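Local coordinates for 3-oxoacyl-(acyl-carrier protein) synthase II (Thermus thermophilus, PDB 1J3N) that probably catalyses the condensation step of fatty acid elongation, joining a growing acyl chain to malonyl-acyl-carrier protein as a homodimeric beta-ketoacyl synthase of the condensing-enzyme family, at residues L44-I48 with L206-N210; A196-F200 with G226-G230. All coordinates share one frame. Numbering follows the deposited sequence.

Contact 1 (L44-I48 with L206-N210); sequences LPVRI and LSTRN
The side-chain amide of Asn210 (chi1 m) bridges the backbone on both sides of Val46, which is extended (phi/psi -115/118). Asn210 ND2 donates to Pro45 O (2.9 Å) and Asn210 OD1 accepts from Arg47 N (2.8 Å). This Asn side chain pairs with O and N of residues i and i+2 in place of a backbone partner, joining two irregular loops of the N-terminal beta-ketoacyl synthase domain. Arg47 folds back, NH1 donating to Leu44 O (2.9 Å), and one face of the guanidinium lies over Asn210 ND2; Arg47 NH2 and Asn210 ND2, both donors 3.3 Å apart, do not bond. An inverse gamma turn centred on Arg209 (phi/psi -82/58) presents Asn210, and Ser207 OG and Thr208 N are hydrogen-bonded to Asp225. The segments run at 78°, with CA atoms 5.4 Å apart at Val46 and Thr208 and 6.0 Å at Arg47 and Asn210. Beyond the amide bridge, Val46 (chi1 t) packs CG2 3.7 Å from Leu206 CB, while Ile48 (chi1 p) brings CD1 to 4.0 Å from Arg209 O. Leu44 and Pro45 touch the second subunit. Val46 and Leu206 rest on helix 194-202, and Ile48 meets helix 213-216 as strand 48-50 begins.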
loop_
_atom_site.group_PDB
_atom_site.type_symbol
_atom_site.label_atom_id
_atom_site.label_comp_id
_atom_site.label_asym_id
_atom_site.label_seq_id
_atom_site.Cartn_x
_atom_site.Cartn_y
_atom_site.Cartn_z
ATOM N N LEU A 44 23.906 19.527 -6.514
ATOM C CA LEU A 44 23.267 19.200 -5.235
ATOM C C LEU A 44 24.187 19.253 -4.012
ATOM O O LEU A 44 25.406 19.166 -4.138
ATOM C CB LEU A 44 22.637 17.805 -5.303
ATOM C CG LEU A 44 21.532 17.542 -6.328
ATOM C CD1 LEU A 44 21.027 16.112 -6.164
ATOM C CD2 LEU A 44 20.401 18.526 -6.133
ATOM N N PRO A 45 23.600 19.413 -2.808
ATOM C CA PRO A 45 24.363 19.470 -1.553
ATOM C C PRO A 45 24.755 18.072 -1.085
ATOM O O PRO A 45 25.694 17.904 -0.299
ATOM C CB PRO A 45 23.394 20.151 -0.588
ATOM C CG PRO A 45 22.061 19.693 -1.073
ATOM C CD PRO A 45 22.207 19.848 -2.582
ATOM N N VAL A 46 24.010 17.078 -1.564
ATOM C CA VAL A 46 24.250 15.670 -1.247
ATOM C C VAL A 46 24.634 15.043 -2.575
ATOM O O VAL A 46 23.839 15.033 -3.516
ATOM C CB VAL A 46 22.973 14.980 -0.705
ATOM C CG1 VAL A 46 23.239 13.496 -0.466
ATOM C CG2 VAL A 46 22.539 15.644 0.588
ATOM N N ARG A 47 25.844 14.511 -2.658
ATOM C CA ARG A 47 26.312 13.947 -3.915
ATOM C C ARG A 47 26.830 12.520 -3.805
ATOM O O ARG A 47 27.683 12.097 -4.597
ATOM C CB ARG A 47 27.393 14.874 -4.488
ATOM C CG ARG A 47 26.928 16.330 -4.560
ATOM C CD ARG A 47 27.985 17.258 -5.143
ATOM N NE ARG A 47 29.111 17.492 -4.237
ATOM C CZ ARG A 47 29.118 18.389 -3.256
ATOM N NH1 ARG A 47 28.055 19.155 -3.041
ATOM N NH2 ARG A 47 30.198 18.529 -2.495
ATOM N N ILE A 48 26.301 11.787 -2.828
ATOM C CA ILE A 48 26.692 10.400 -2.580
ATOM C C ILE A 48 25.439 9.539 -2.387
ATOM O O ILE A 48 24.394 10.037 -1.971
ATOM C CB ILE A 48 27.547 10.268 -1.296
ATOM C CG1 ILE A 48 26.745 10.765 -0.086
ATOM C CG2 ILE A 48 28.854 11.030 -1.460
ATOM C CD1 ILE A 48 27.424 10.534 1.264
ATOM N N LEU A 206 19.371 14.199 4.851
ATOM C CA LEU A 206 20.519 13.443 4.360
ATOM C C LEU A 206 21.890 13.915 4.854
ATOM O O LEU A 206 22.108 15.099 5.123
ATOM C CB LEU A 206 20.517 13.451 2.826
ATOM C CG LEU A 206 19.241 13.003 2.098
ATOM C CD1 LEU A 206 19.488 13.013 0.591
ATOM C CD2 LEU A 206 18.840 11.603 2.548
ATOM N N SER A 207 22.817 12.968 4.960
ATOM C CA SER A 207 24.176 13.263 5.389
ATOM C C SER A 207 24.853 14.088 4.302
ATOM O O SER A 207 24.650 13.845 3.114
ATOM C CB SER A 207 24.951 11.958 5.609
ATOM O OG SER A 207 26.341 12.204 5.739
ATOM N N THR A 208 25.653 15.071 4.705
ATOM C CA THR A 208 26.354 15.914 3.739
ATOM C C THR A 208 27.849 15.629 3.704
ATOM O O THR A 208 28.633 16.478 3.282
ATOM C CB THR A 208 26.158 17.419 4.053
ATOM O OG1 THR A 208 26.560 17.686 5.406
ATOM C CG2 THR A 208 24.698 17.815 3.857
ATOM N N ARG A 209 28.245 14.436 4.137
ATOM C CA ARG A 209 29.659 14.073 4.156
ATOM C C ARG A 209 30.165 13.604 2.789
ATOM O O ARG A 209 30.685 12.494 2.639
ATOM C CB ARG A 209 29.895 12.988 5.203
ATOM C CG ARG A 209 31.342 12.817 5.607
ATOM C CD ARG A 209 31.444 12.117 6.954
ATOM N NE ARG A 209 30.563 12.740 7.942
ATOM C CZ ARG A 209 30.609 12.499 9.250
ATOM N NH1 ARG A 209 31.499 11.645 9.741
ATOM N NH2 ARG A 209 29.758 13.109 10.068
ATOM N N ASN A 210 30.032 14.463 1.789
ATOM C CA ASN A 210 30.462 14.109 0.444
ATOM C C ASN A 210 31.931 13.698 0.348
ATOM O O ASN A 210 32.294 12.880 -0.499
ATOM C CB ASN A 210 30.165 15.270 -0.507
ATOM C CG ASN A 210 28.690 15.617 -0.544
ATOM O OD1 ASN A 210 27.850 14.748 -0.784
ATOM N ND2 ASN A 210 28.365 16.884 -0.301
#

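Contact 2 (A196-F200 with G226-G230); sequences AIGAF and GFVMG
Met229 contributes most to this buried, wholly apolar contact, reaching from an extended loop to one side of a helix. The helical segment 196-200 has regular backbone angles and an i to i+4 bond from Phe200 N to Ala196 O (3.0 Å); the facing segment 226-230 is extended from Phe227 to Gly230. The backbones stay well apart, the nearest CA pair being Ile197 and Met229 at 7.6 Å, so side chains fill the space between them. Met229 starts out toward the helix and, with chi1 and chi2 both t and chi3 m, lays its thioether among three residues: CE lies 3.5 Å from Phe200 CD2 and 4.0 Å from Ala196 CB, and SD is 4.0 Å from Ile197 CG1. Phe200 (chi1 m), one helical turn on from Ala196, also meets Phe227. Phe227 (chi1 p) turns its ring to the helix, directing an edge at the Phe200 face in an offset edge-to-face pair: centroids 5.9 Å apart, planes at 67°, Phe227 CZ 4.1 Å from Phe200 CD1. The ring of Phe227 also meets that of His338, and Phe200 packs on Ile132 of the second subunit, so the cluster continues to the dimer interface. The contact lies in the N-terminal half of the thiolase-type fold, packing helix 194-202 against the loop that leads into core strand 232-240; in related condensing enzymes the acyl-chain pocket lies in this hydrophobic region beside the interface.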
loop_
_atom_site.group_PDB
_atom_site.type_symbol
_atom_site.label_atom_id
_atom_site.label_comp_id
_atom_site.label_asym_id
_atom_site.label_seq_id
_atom_site.Cartn_x
_atom_site.Cartn_y
_atom_site.Cartn_z
ATOM N N ALA A 196 14.424 13.468 -6.153
ATOM C CA ALA A 196 14.248 12.795 -4.864
ATOM C C ALA A 196 15.368 13.131 -3.885
ATOM O O ALA A 196 15.116 13.418 -2.717
ATOM C CB ALA A 196 14.174 11.296 -5.066
ATOM N N ILE A 197 16.608 13.076 -4.352
ATOM C CA ILE A 197 17.721 13.402 -3.481
ATOM C C ILE A 197 17.644 14.893 -3.184
ATOM O O ILE A 197 18.001 15.344 -2.096
ATOM C CB ILE A 197 19.072 13.040 -4.136
ATOM C CG1 ILE A 197 19.158 11.516 -4.295
ATOM C CG2 ILE A 197 20.234 13.563 -3.282
ATOM C CD1 ILE A 197 20.489 10.995 -4.777
ATOM N N GLY A 198 17.157 15.654 -4.156
ATOM C CA GLY A 198 17.019 17.086 -3.957
ATOM C C GLY A 198 15.998 17.359 -2.866
ATOM O O GLY A 198 16.230 18.167 -1.965
ATOM N N ALA A 199 14.865 16.668 -2.946
ATOM C CA ALA A 199 13.783 16.814 -1.976
ATOM C C ALA A 199 14.207 16.445 -0.552
ATOM O O ALA A 199 13.899 17.163 0.401
ATOM C CB ALA A 199 12.600 15.964 -2.405
ATOM N N PHE A 200 14.901 15.318 -0.408
ATOM C CA PHE A 200 15.364 14.877 0.905
ATOM C C PHE A 200 16.490 15.783 1.402
ATOM O O PHE A 200 16.711 15.904 2.606
ATOM C CB PHE A 200 15.848 13.423 0.844
ATOM C CG PHE A 200 14.740 12.409 0.902
ATOM C CD1 PHE A 200 14.074 12.155 2.100
ATOM C CD2 PHE A 200 14.361 11.706 -0.236
ATOM C CE1 PHE A 200 13.047 11.212 2.165
ATOM C CE2 PHE A 200 13.332 10.759 -0.183
ATOM C CZ PHE A 200 12.676 10.513 1.020
ATOM N N GLY A 226 22.503 12.388 9.467
ATOM C CA GLY A 226 21.504 12.140 8.443
ATOM C C GLY A 226 21.819 10.869 7.679
ATOM O O GLY A 226 22.959 10.397 7.701
ATOM N N PHE A 227 20.830 10.312 6.985
ATOM C CA PHE A 227 21.070 9.074 6.261
ATOM C C PHE A 227 21.555 9.234 4.825
ATOM O O PHE A 227 21.661 10.347 4.301
ATOM C CB PHE A 227 19.829 8.155 6.334
ATOM C CG PHE A 227 18.642 8.631 5.547
ATOM C CD1 PHE A 227 18.570 8.425 4.174
ATOM C CD2 PHE A 227 17.570 9.241 6.188
ATOM C CE1 PHE A 227 17.447 8.814 3.452
ATOM C CE2 PHE A 227 16.448 9.633 5.475
ATOM C CZ PHE A 227 16.389 9.417 4.102
ATOM N N VAL A 228 21.900 8.104 4.218
ATOM C CA VAL A 228 22.375 8.075 2.841
ATOM C C VAL A 228 21.315 7.298 2.083
ATOM O O VAL A 228 20.849 6.260 2.554
ATOM C CB VAL A 228 23.735 7.343 2.724
ATOM C CG1 VAL A 228 24.211 7.340 1.268
ATOM C CG2 VAL A 228 24.764 8.024 3.607
ATOM N N MET A 229 20.909 7.802 0.925
ATOM C CA MET A 229 19.885 7.098 0.168
ATOM C C MET A 229 20.504 5.946 -0.596
ATOM O O MET A 229 21.540 6.102 -1.238
ATOM C CB MET A 229 19.175 8.025 -0.818
ATOM C CG MET A 229 17.912 7.387 -1.409
ATOM S SD MET A 229 17.308 8.213 -2.894
ATOM C CE MET A 229 16.295 9.513 -2.180
ATOM N N GLY A 230 19.855 4.791 -0.513
ATOM C CA GLY A 230 20.322 3.611 -1.208
ATOM C C GLY A 230 19.213 3.166 -2.135
ATOM O O GLY A 230 18.131 3.744 -2.136
#

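In the fold
From the N terminus, the chain first lays down 44-48, which runs into strand 48-50. It then passes through strands 98-103 and 182-189 before reaching helix 194-202, which supplies 196-200. The next loop, 206-210, returns to 44-48 and closes contact 1 across 157 intervening residues; past helix 213-216, segment 226-230 turns back to the helix and closes the much shorter contact 2. The segments alternate, so the two closures cross. With centres about 8 Å apart, they adjoin through a probable Ser207 N to Phe227 O hydrogen bond and through Leu206, packed on both Phe200 and Phe227. Together they join the early loop, helix 194-202 and the approach to strand 232-240 beside the second subunit.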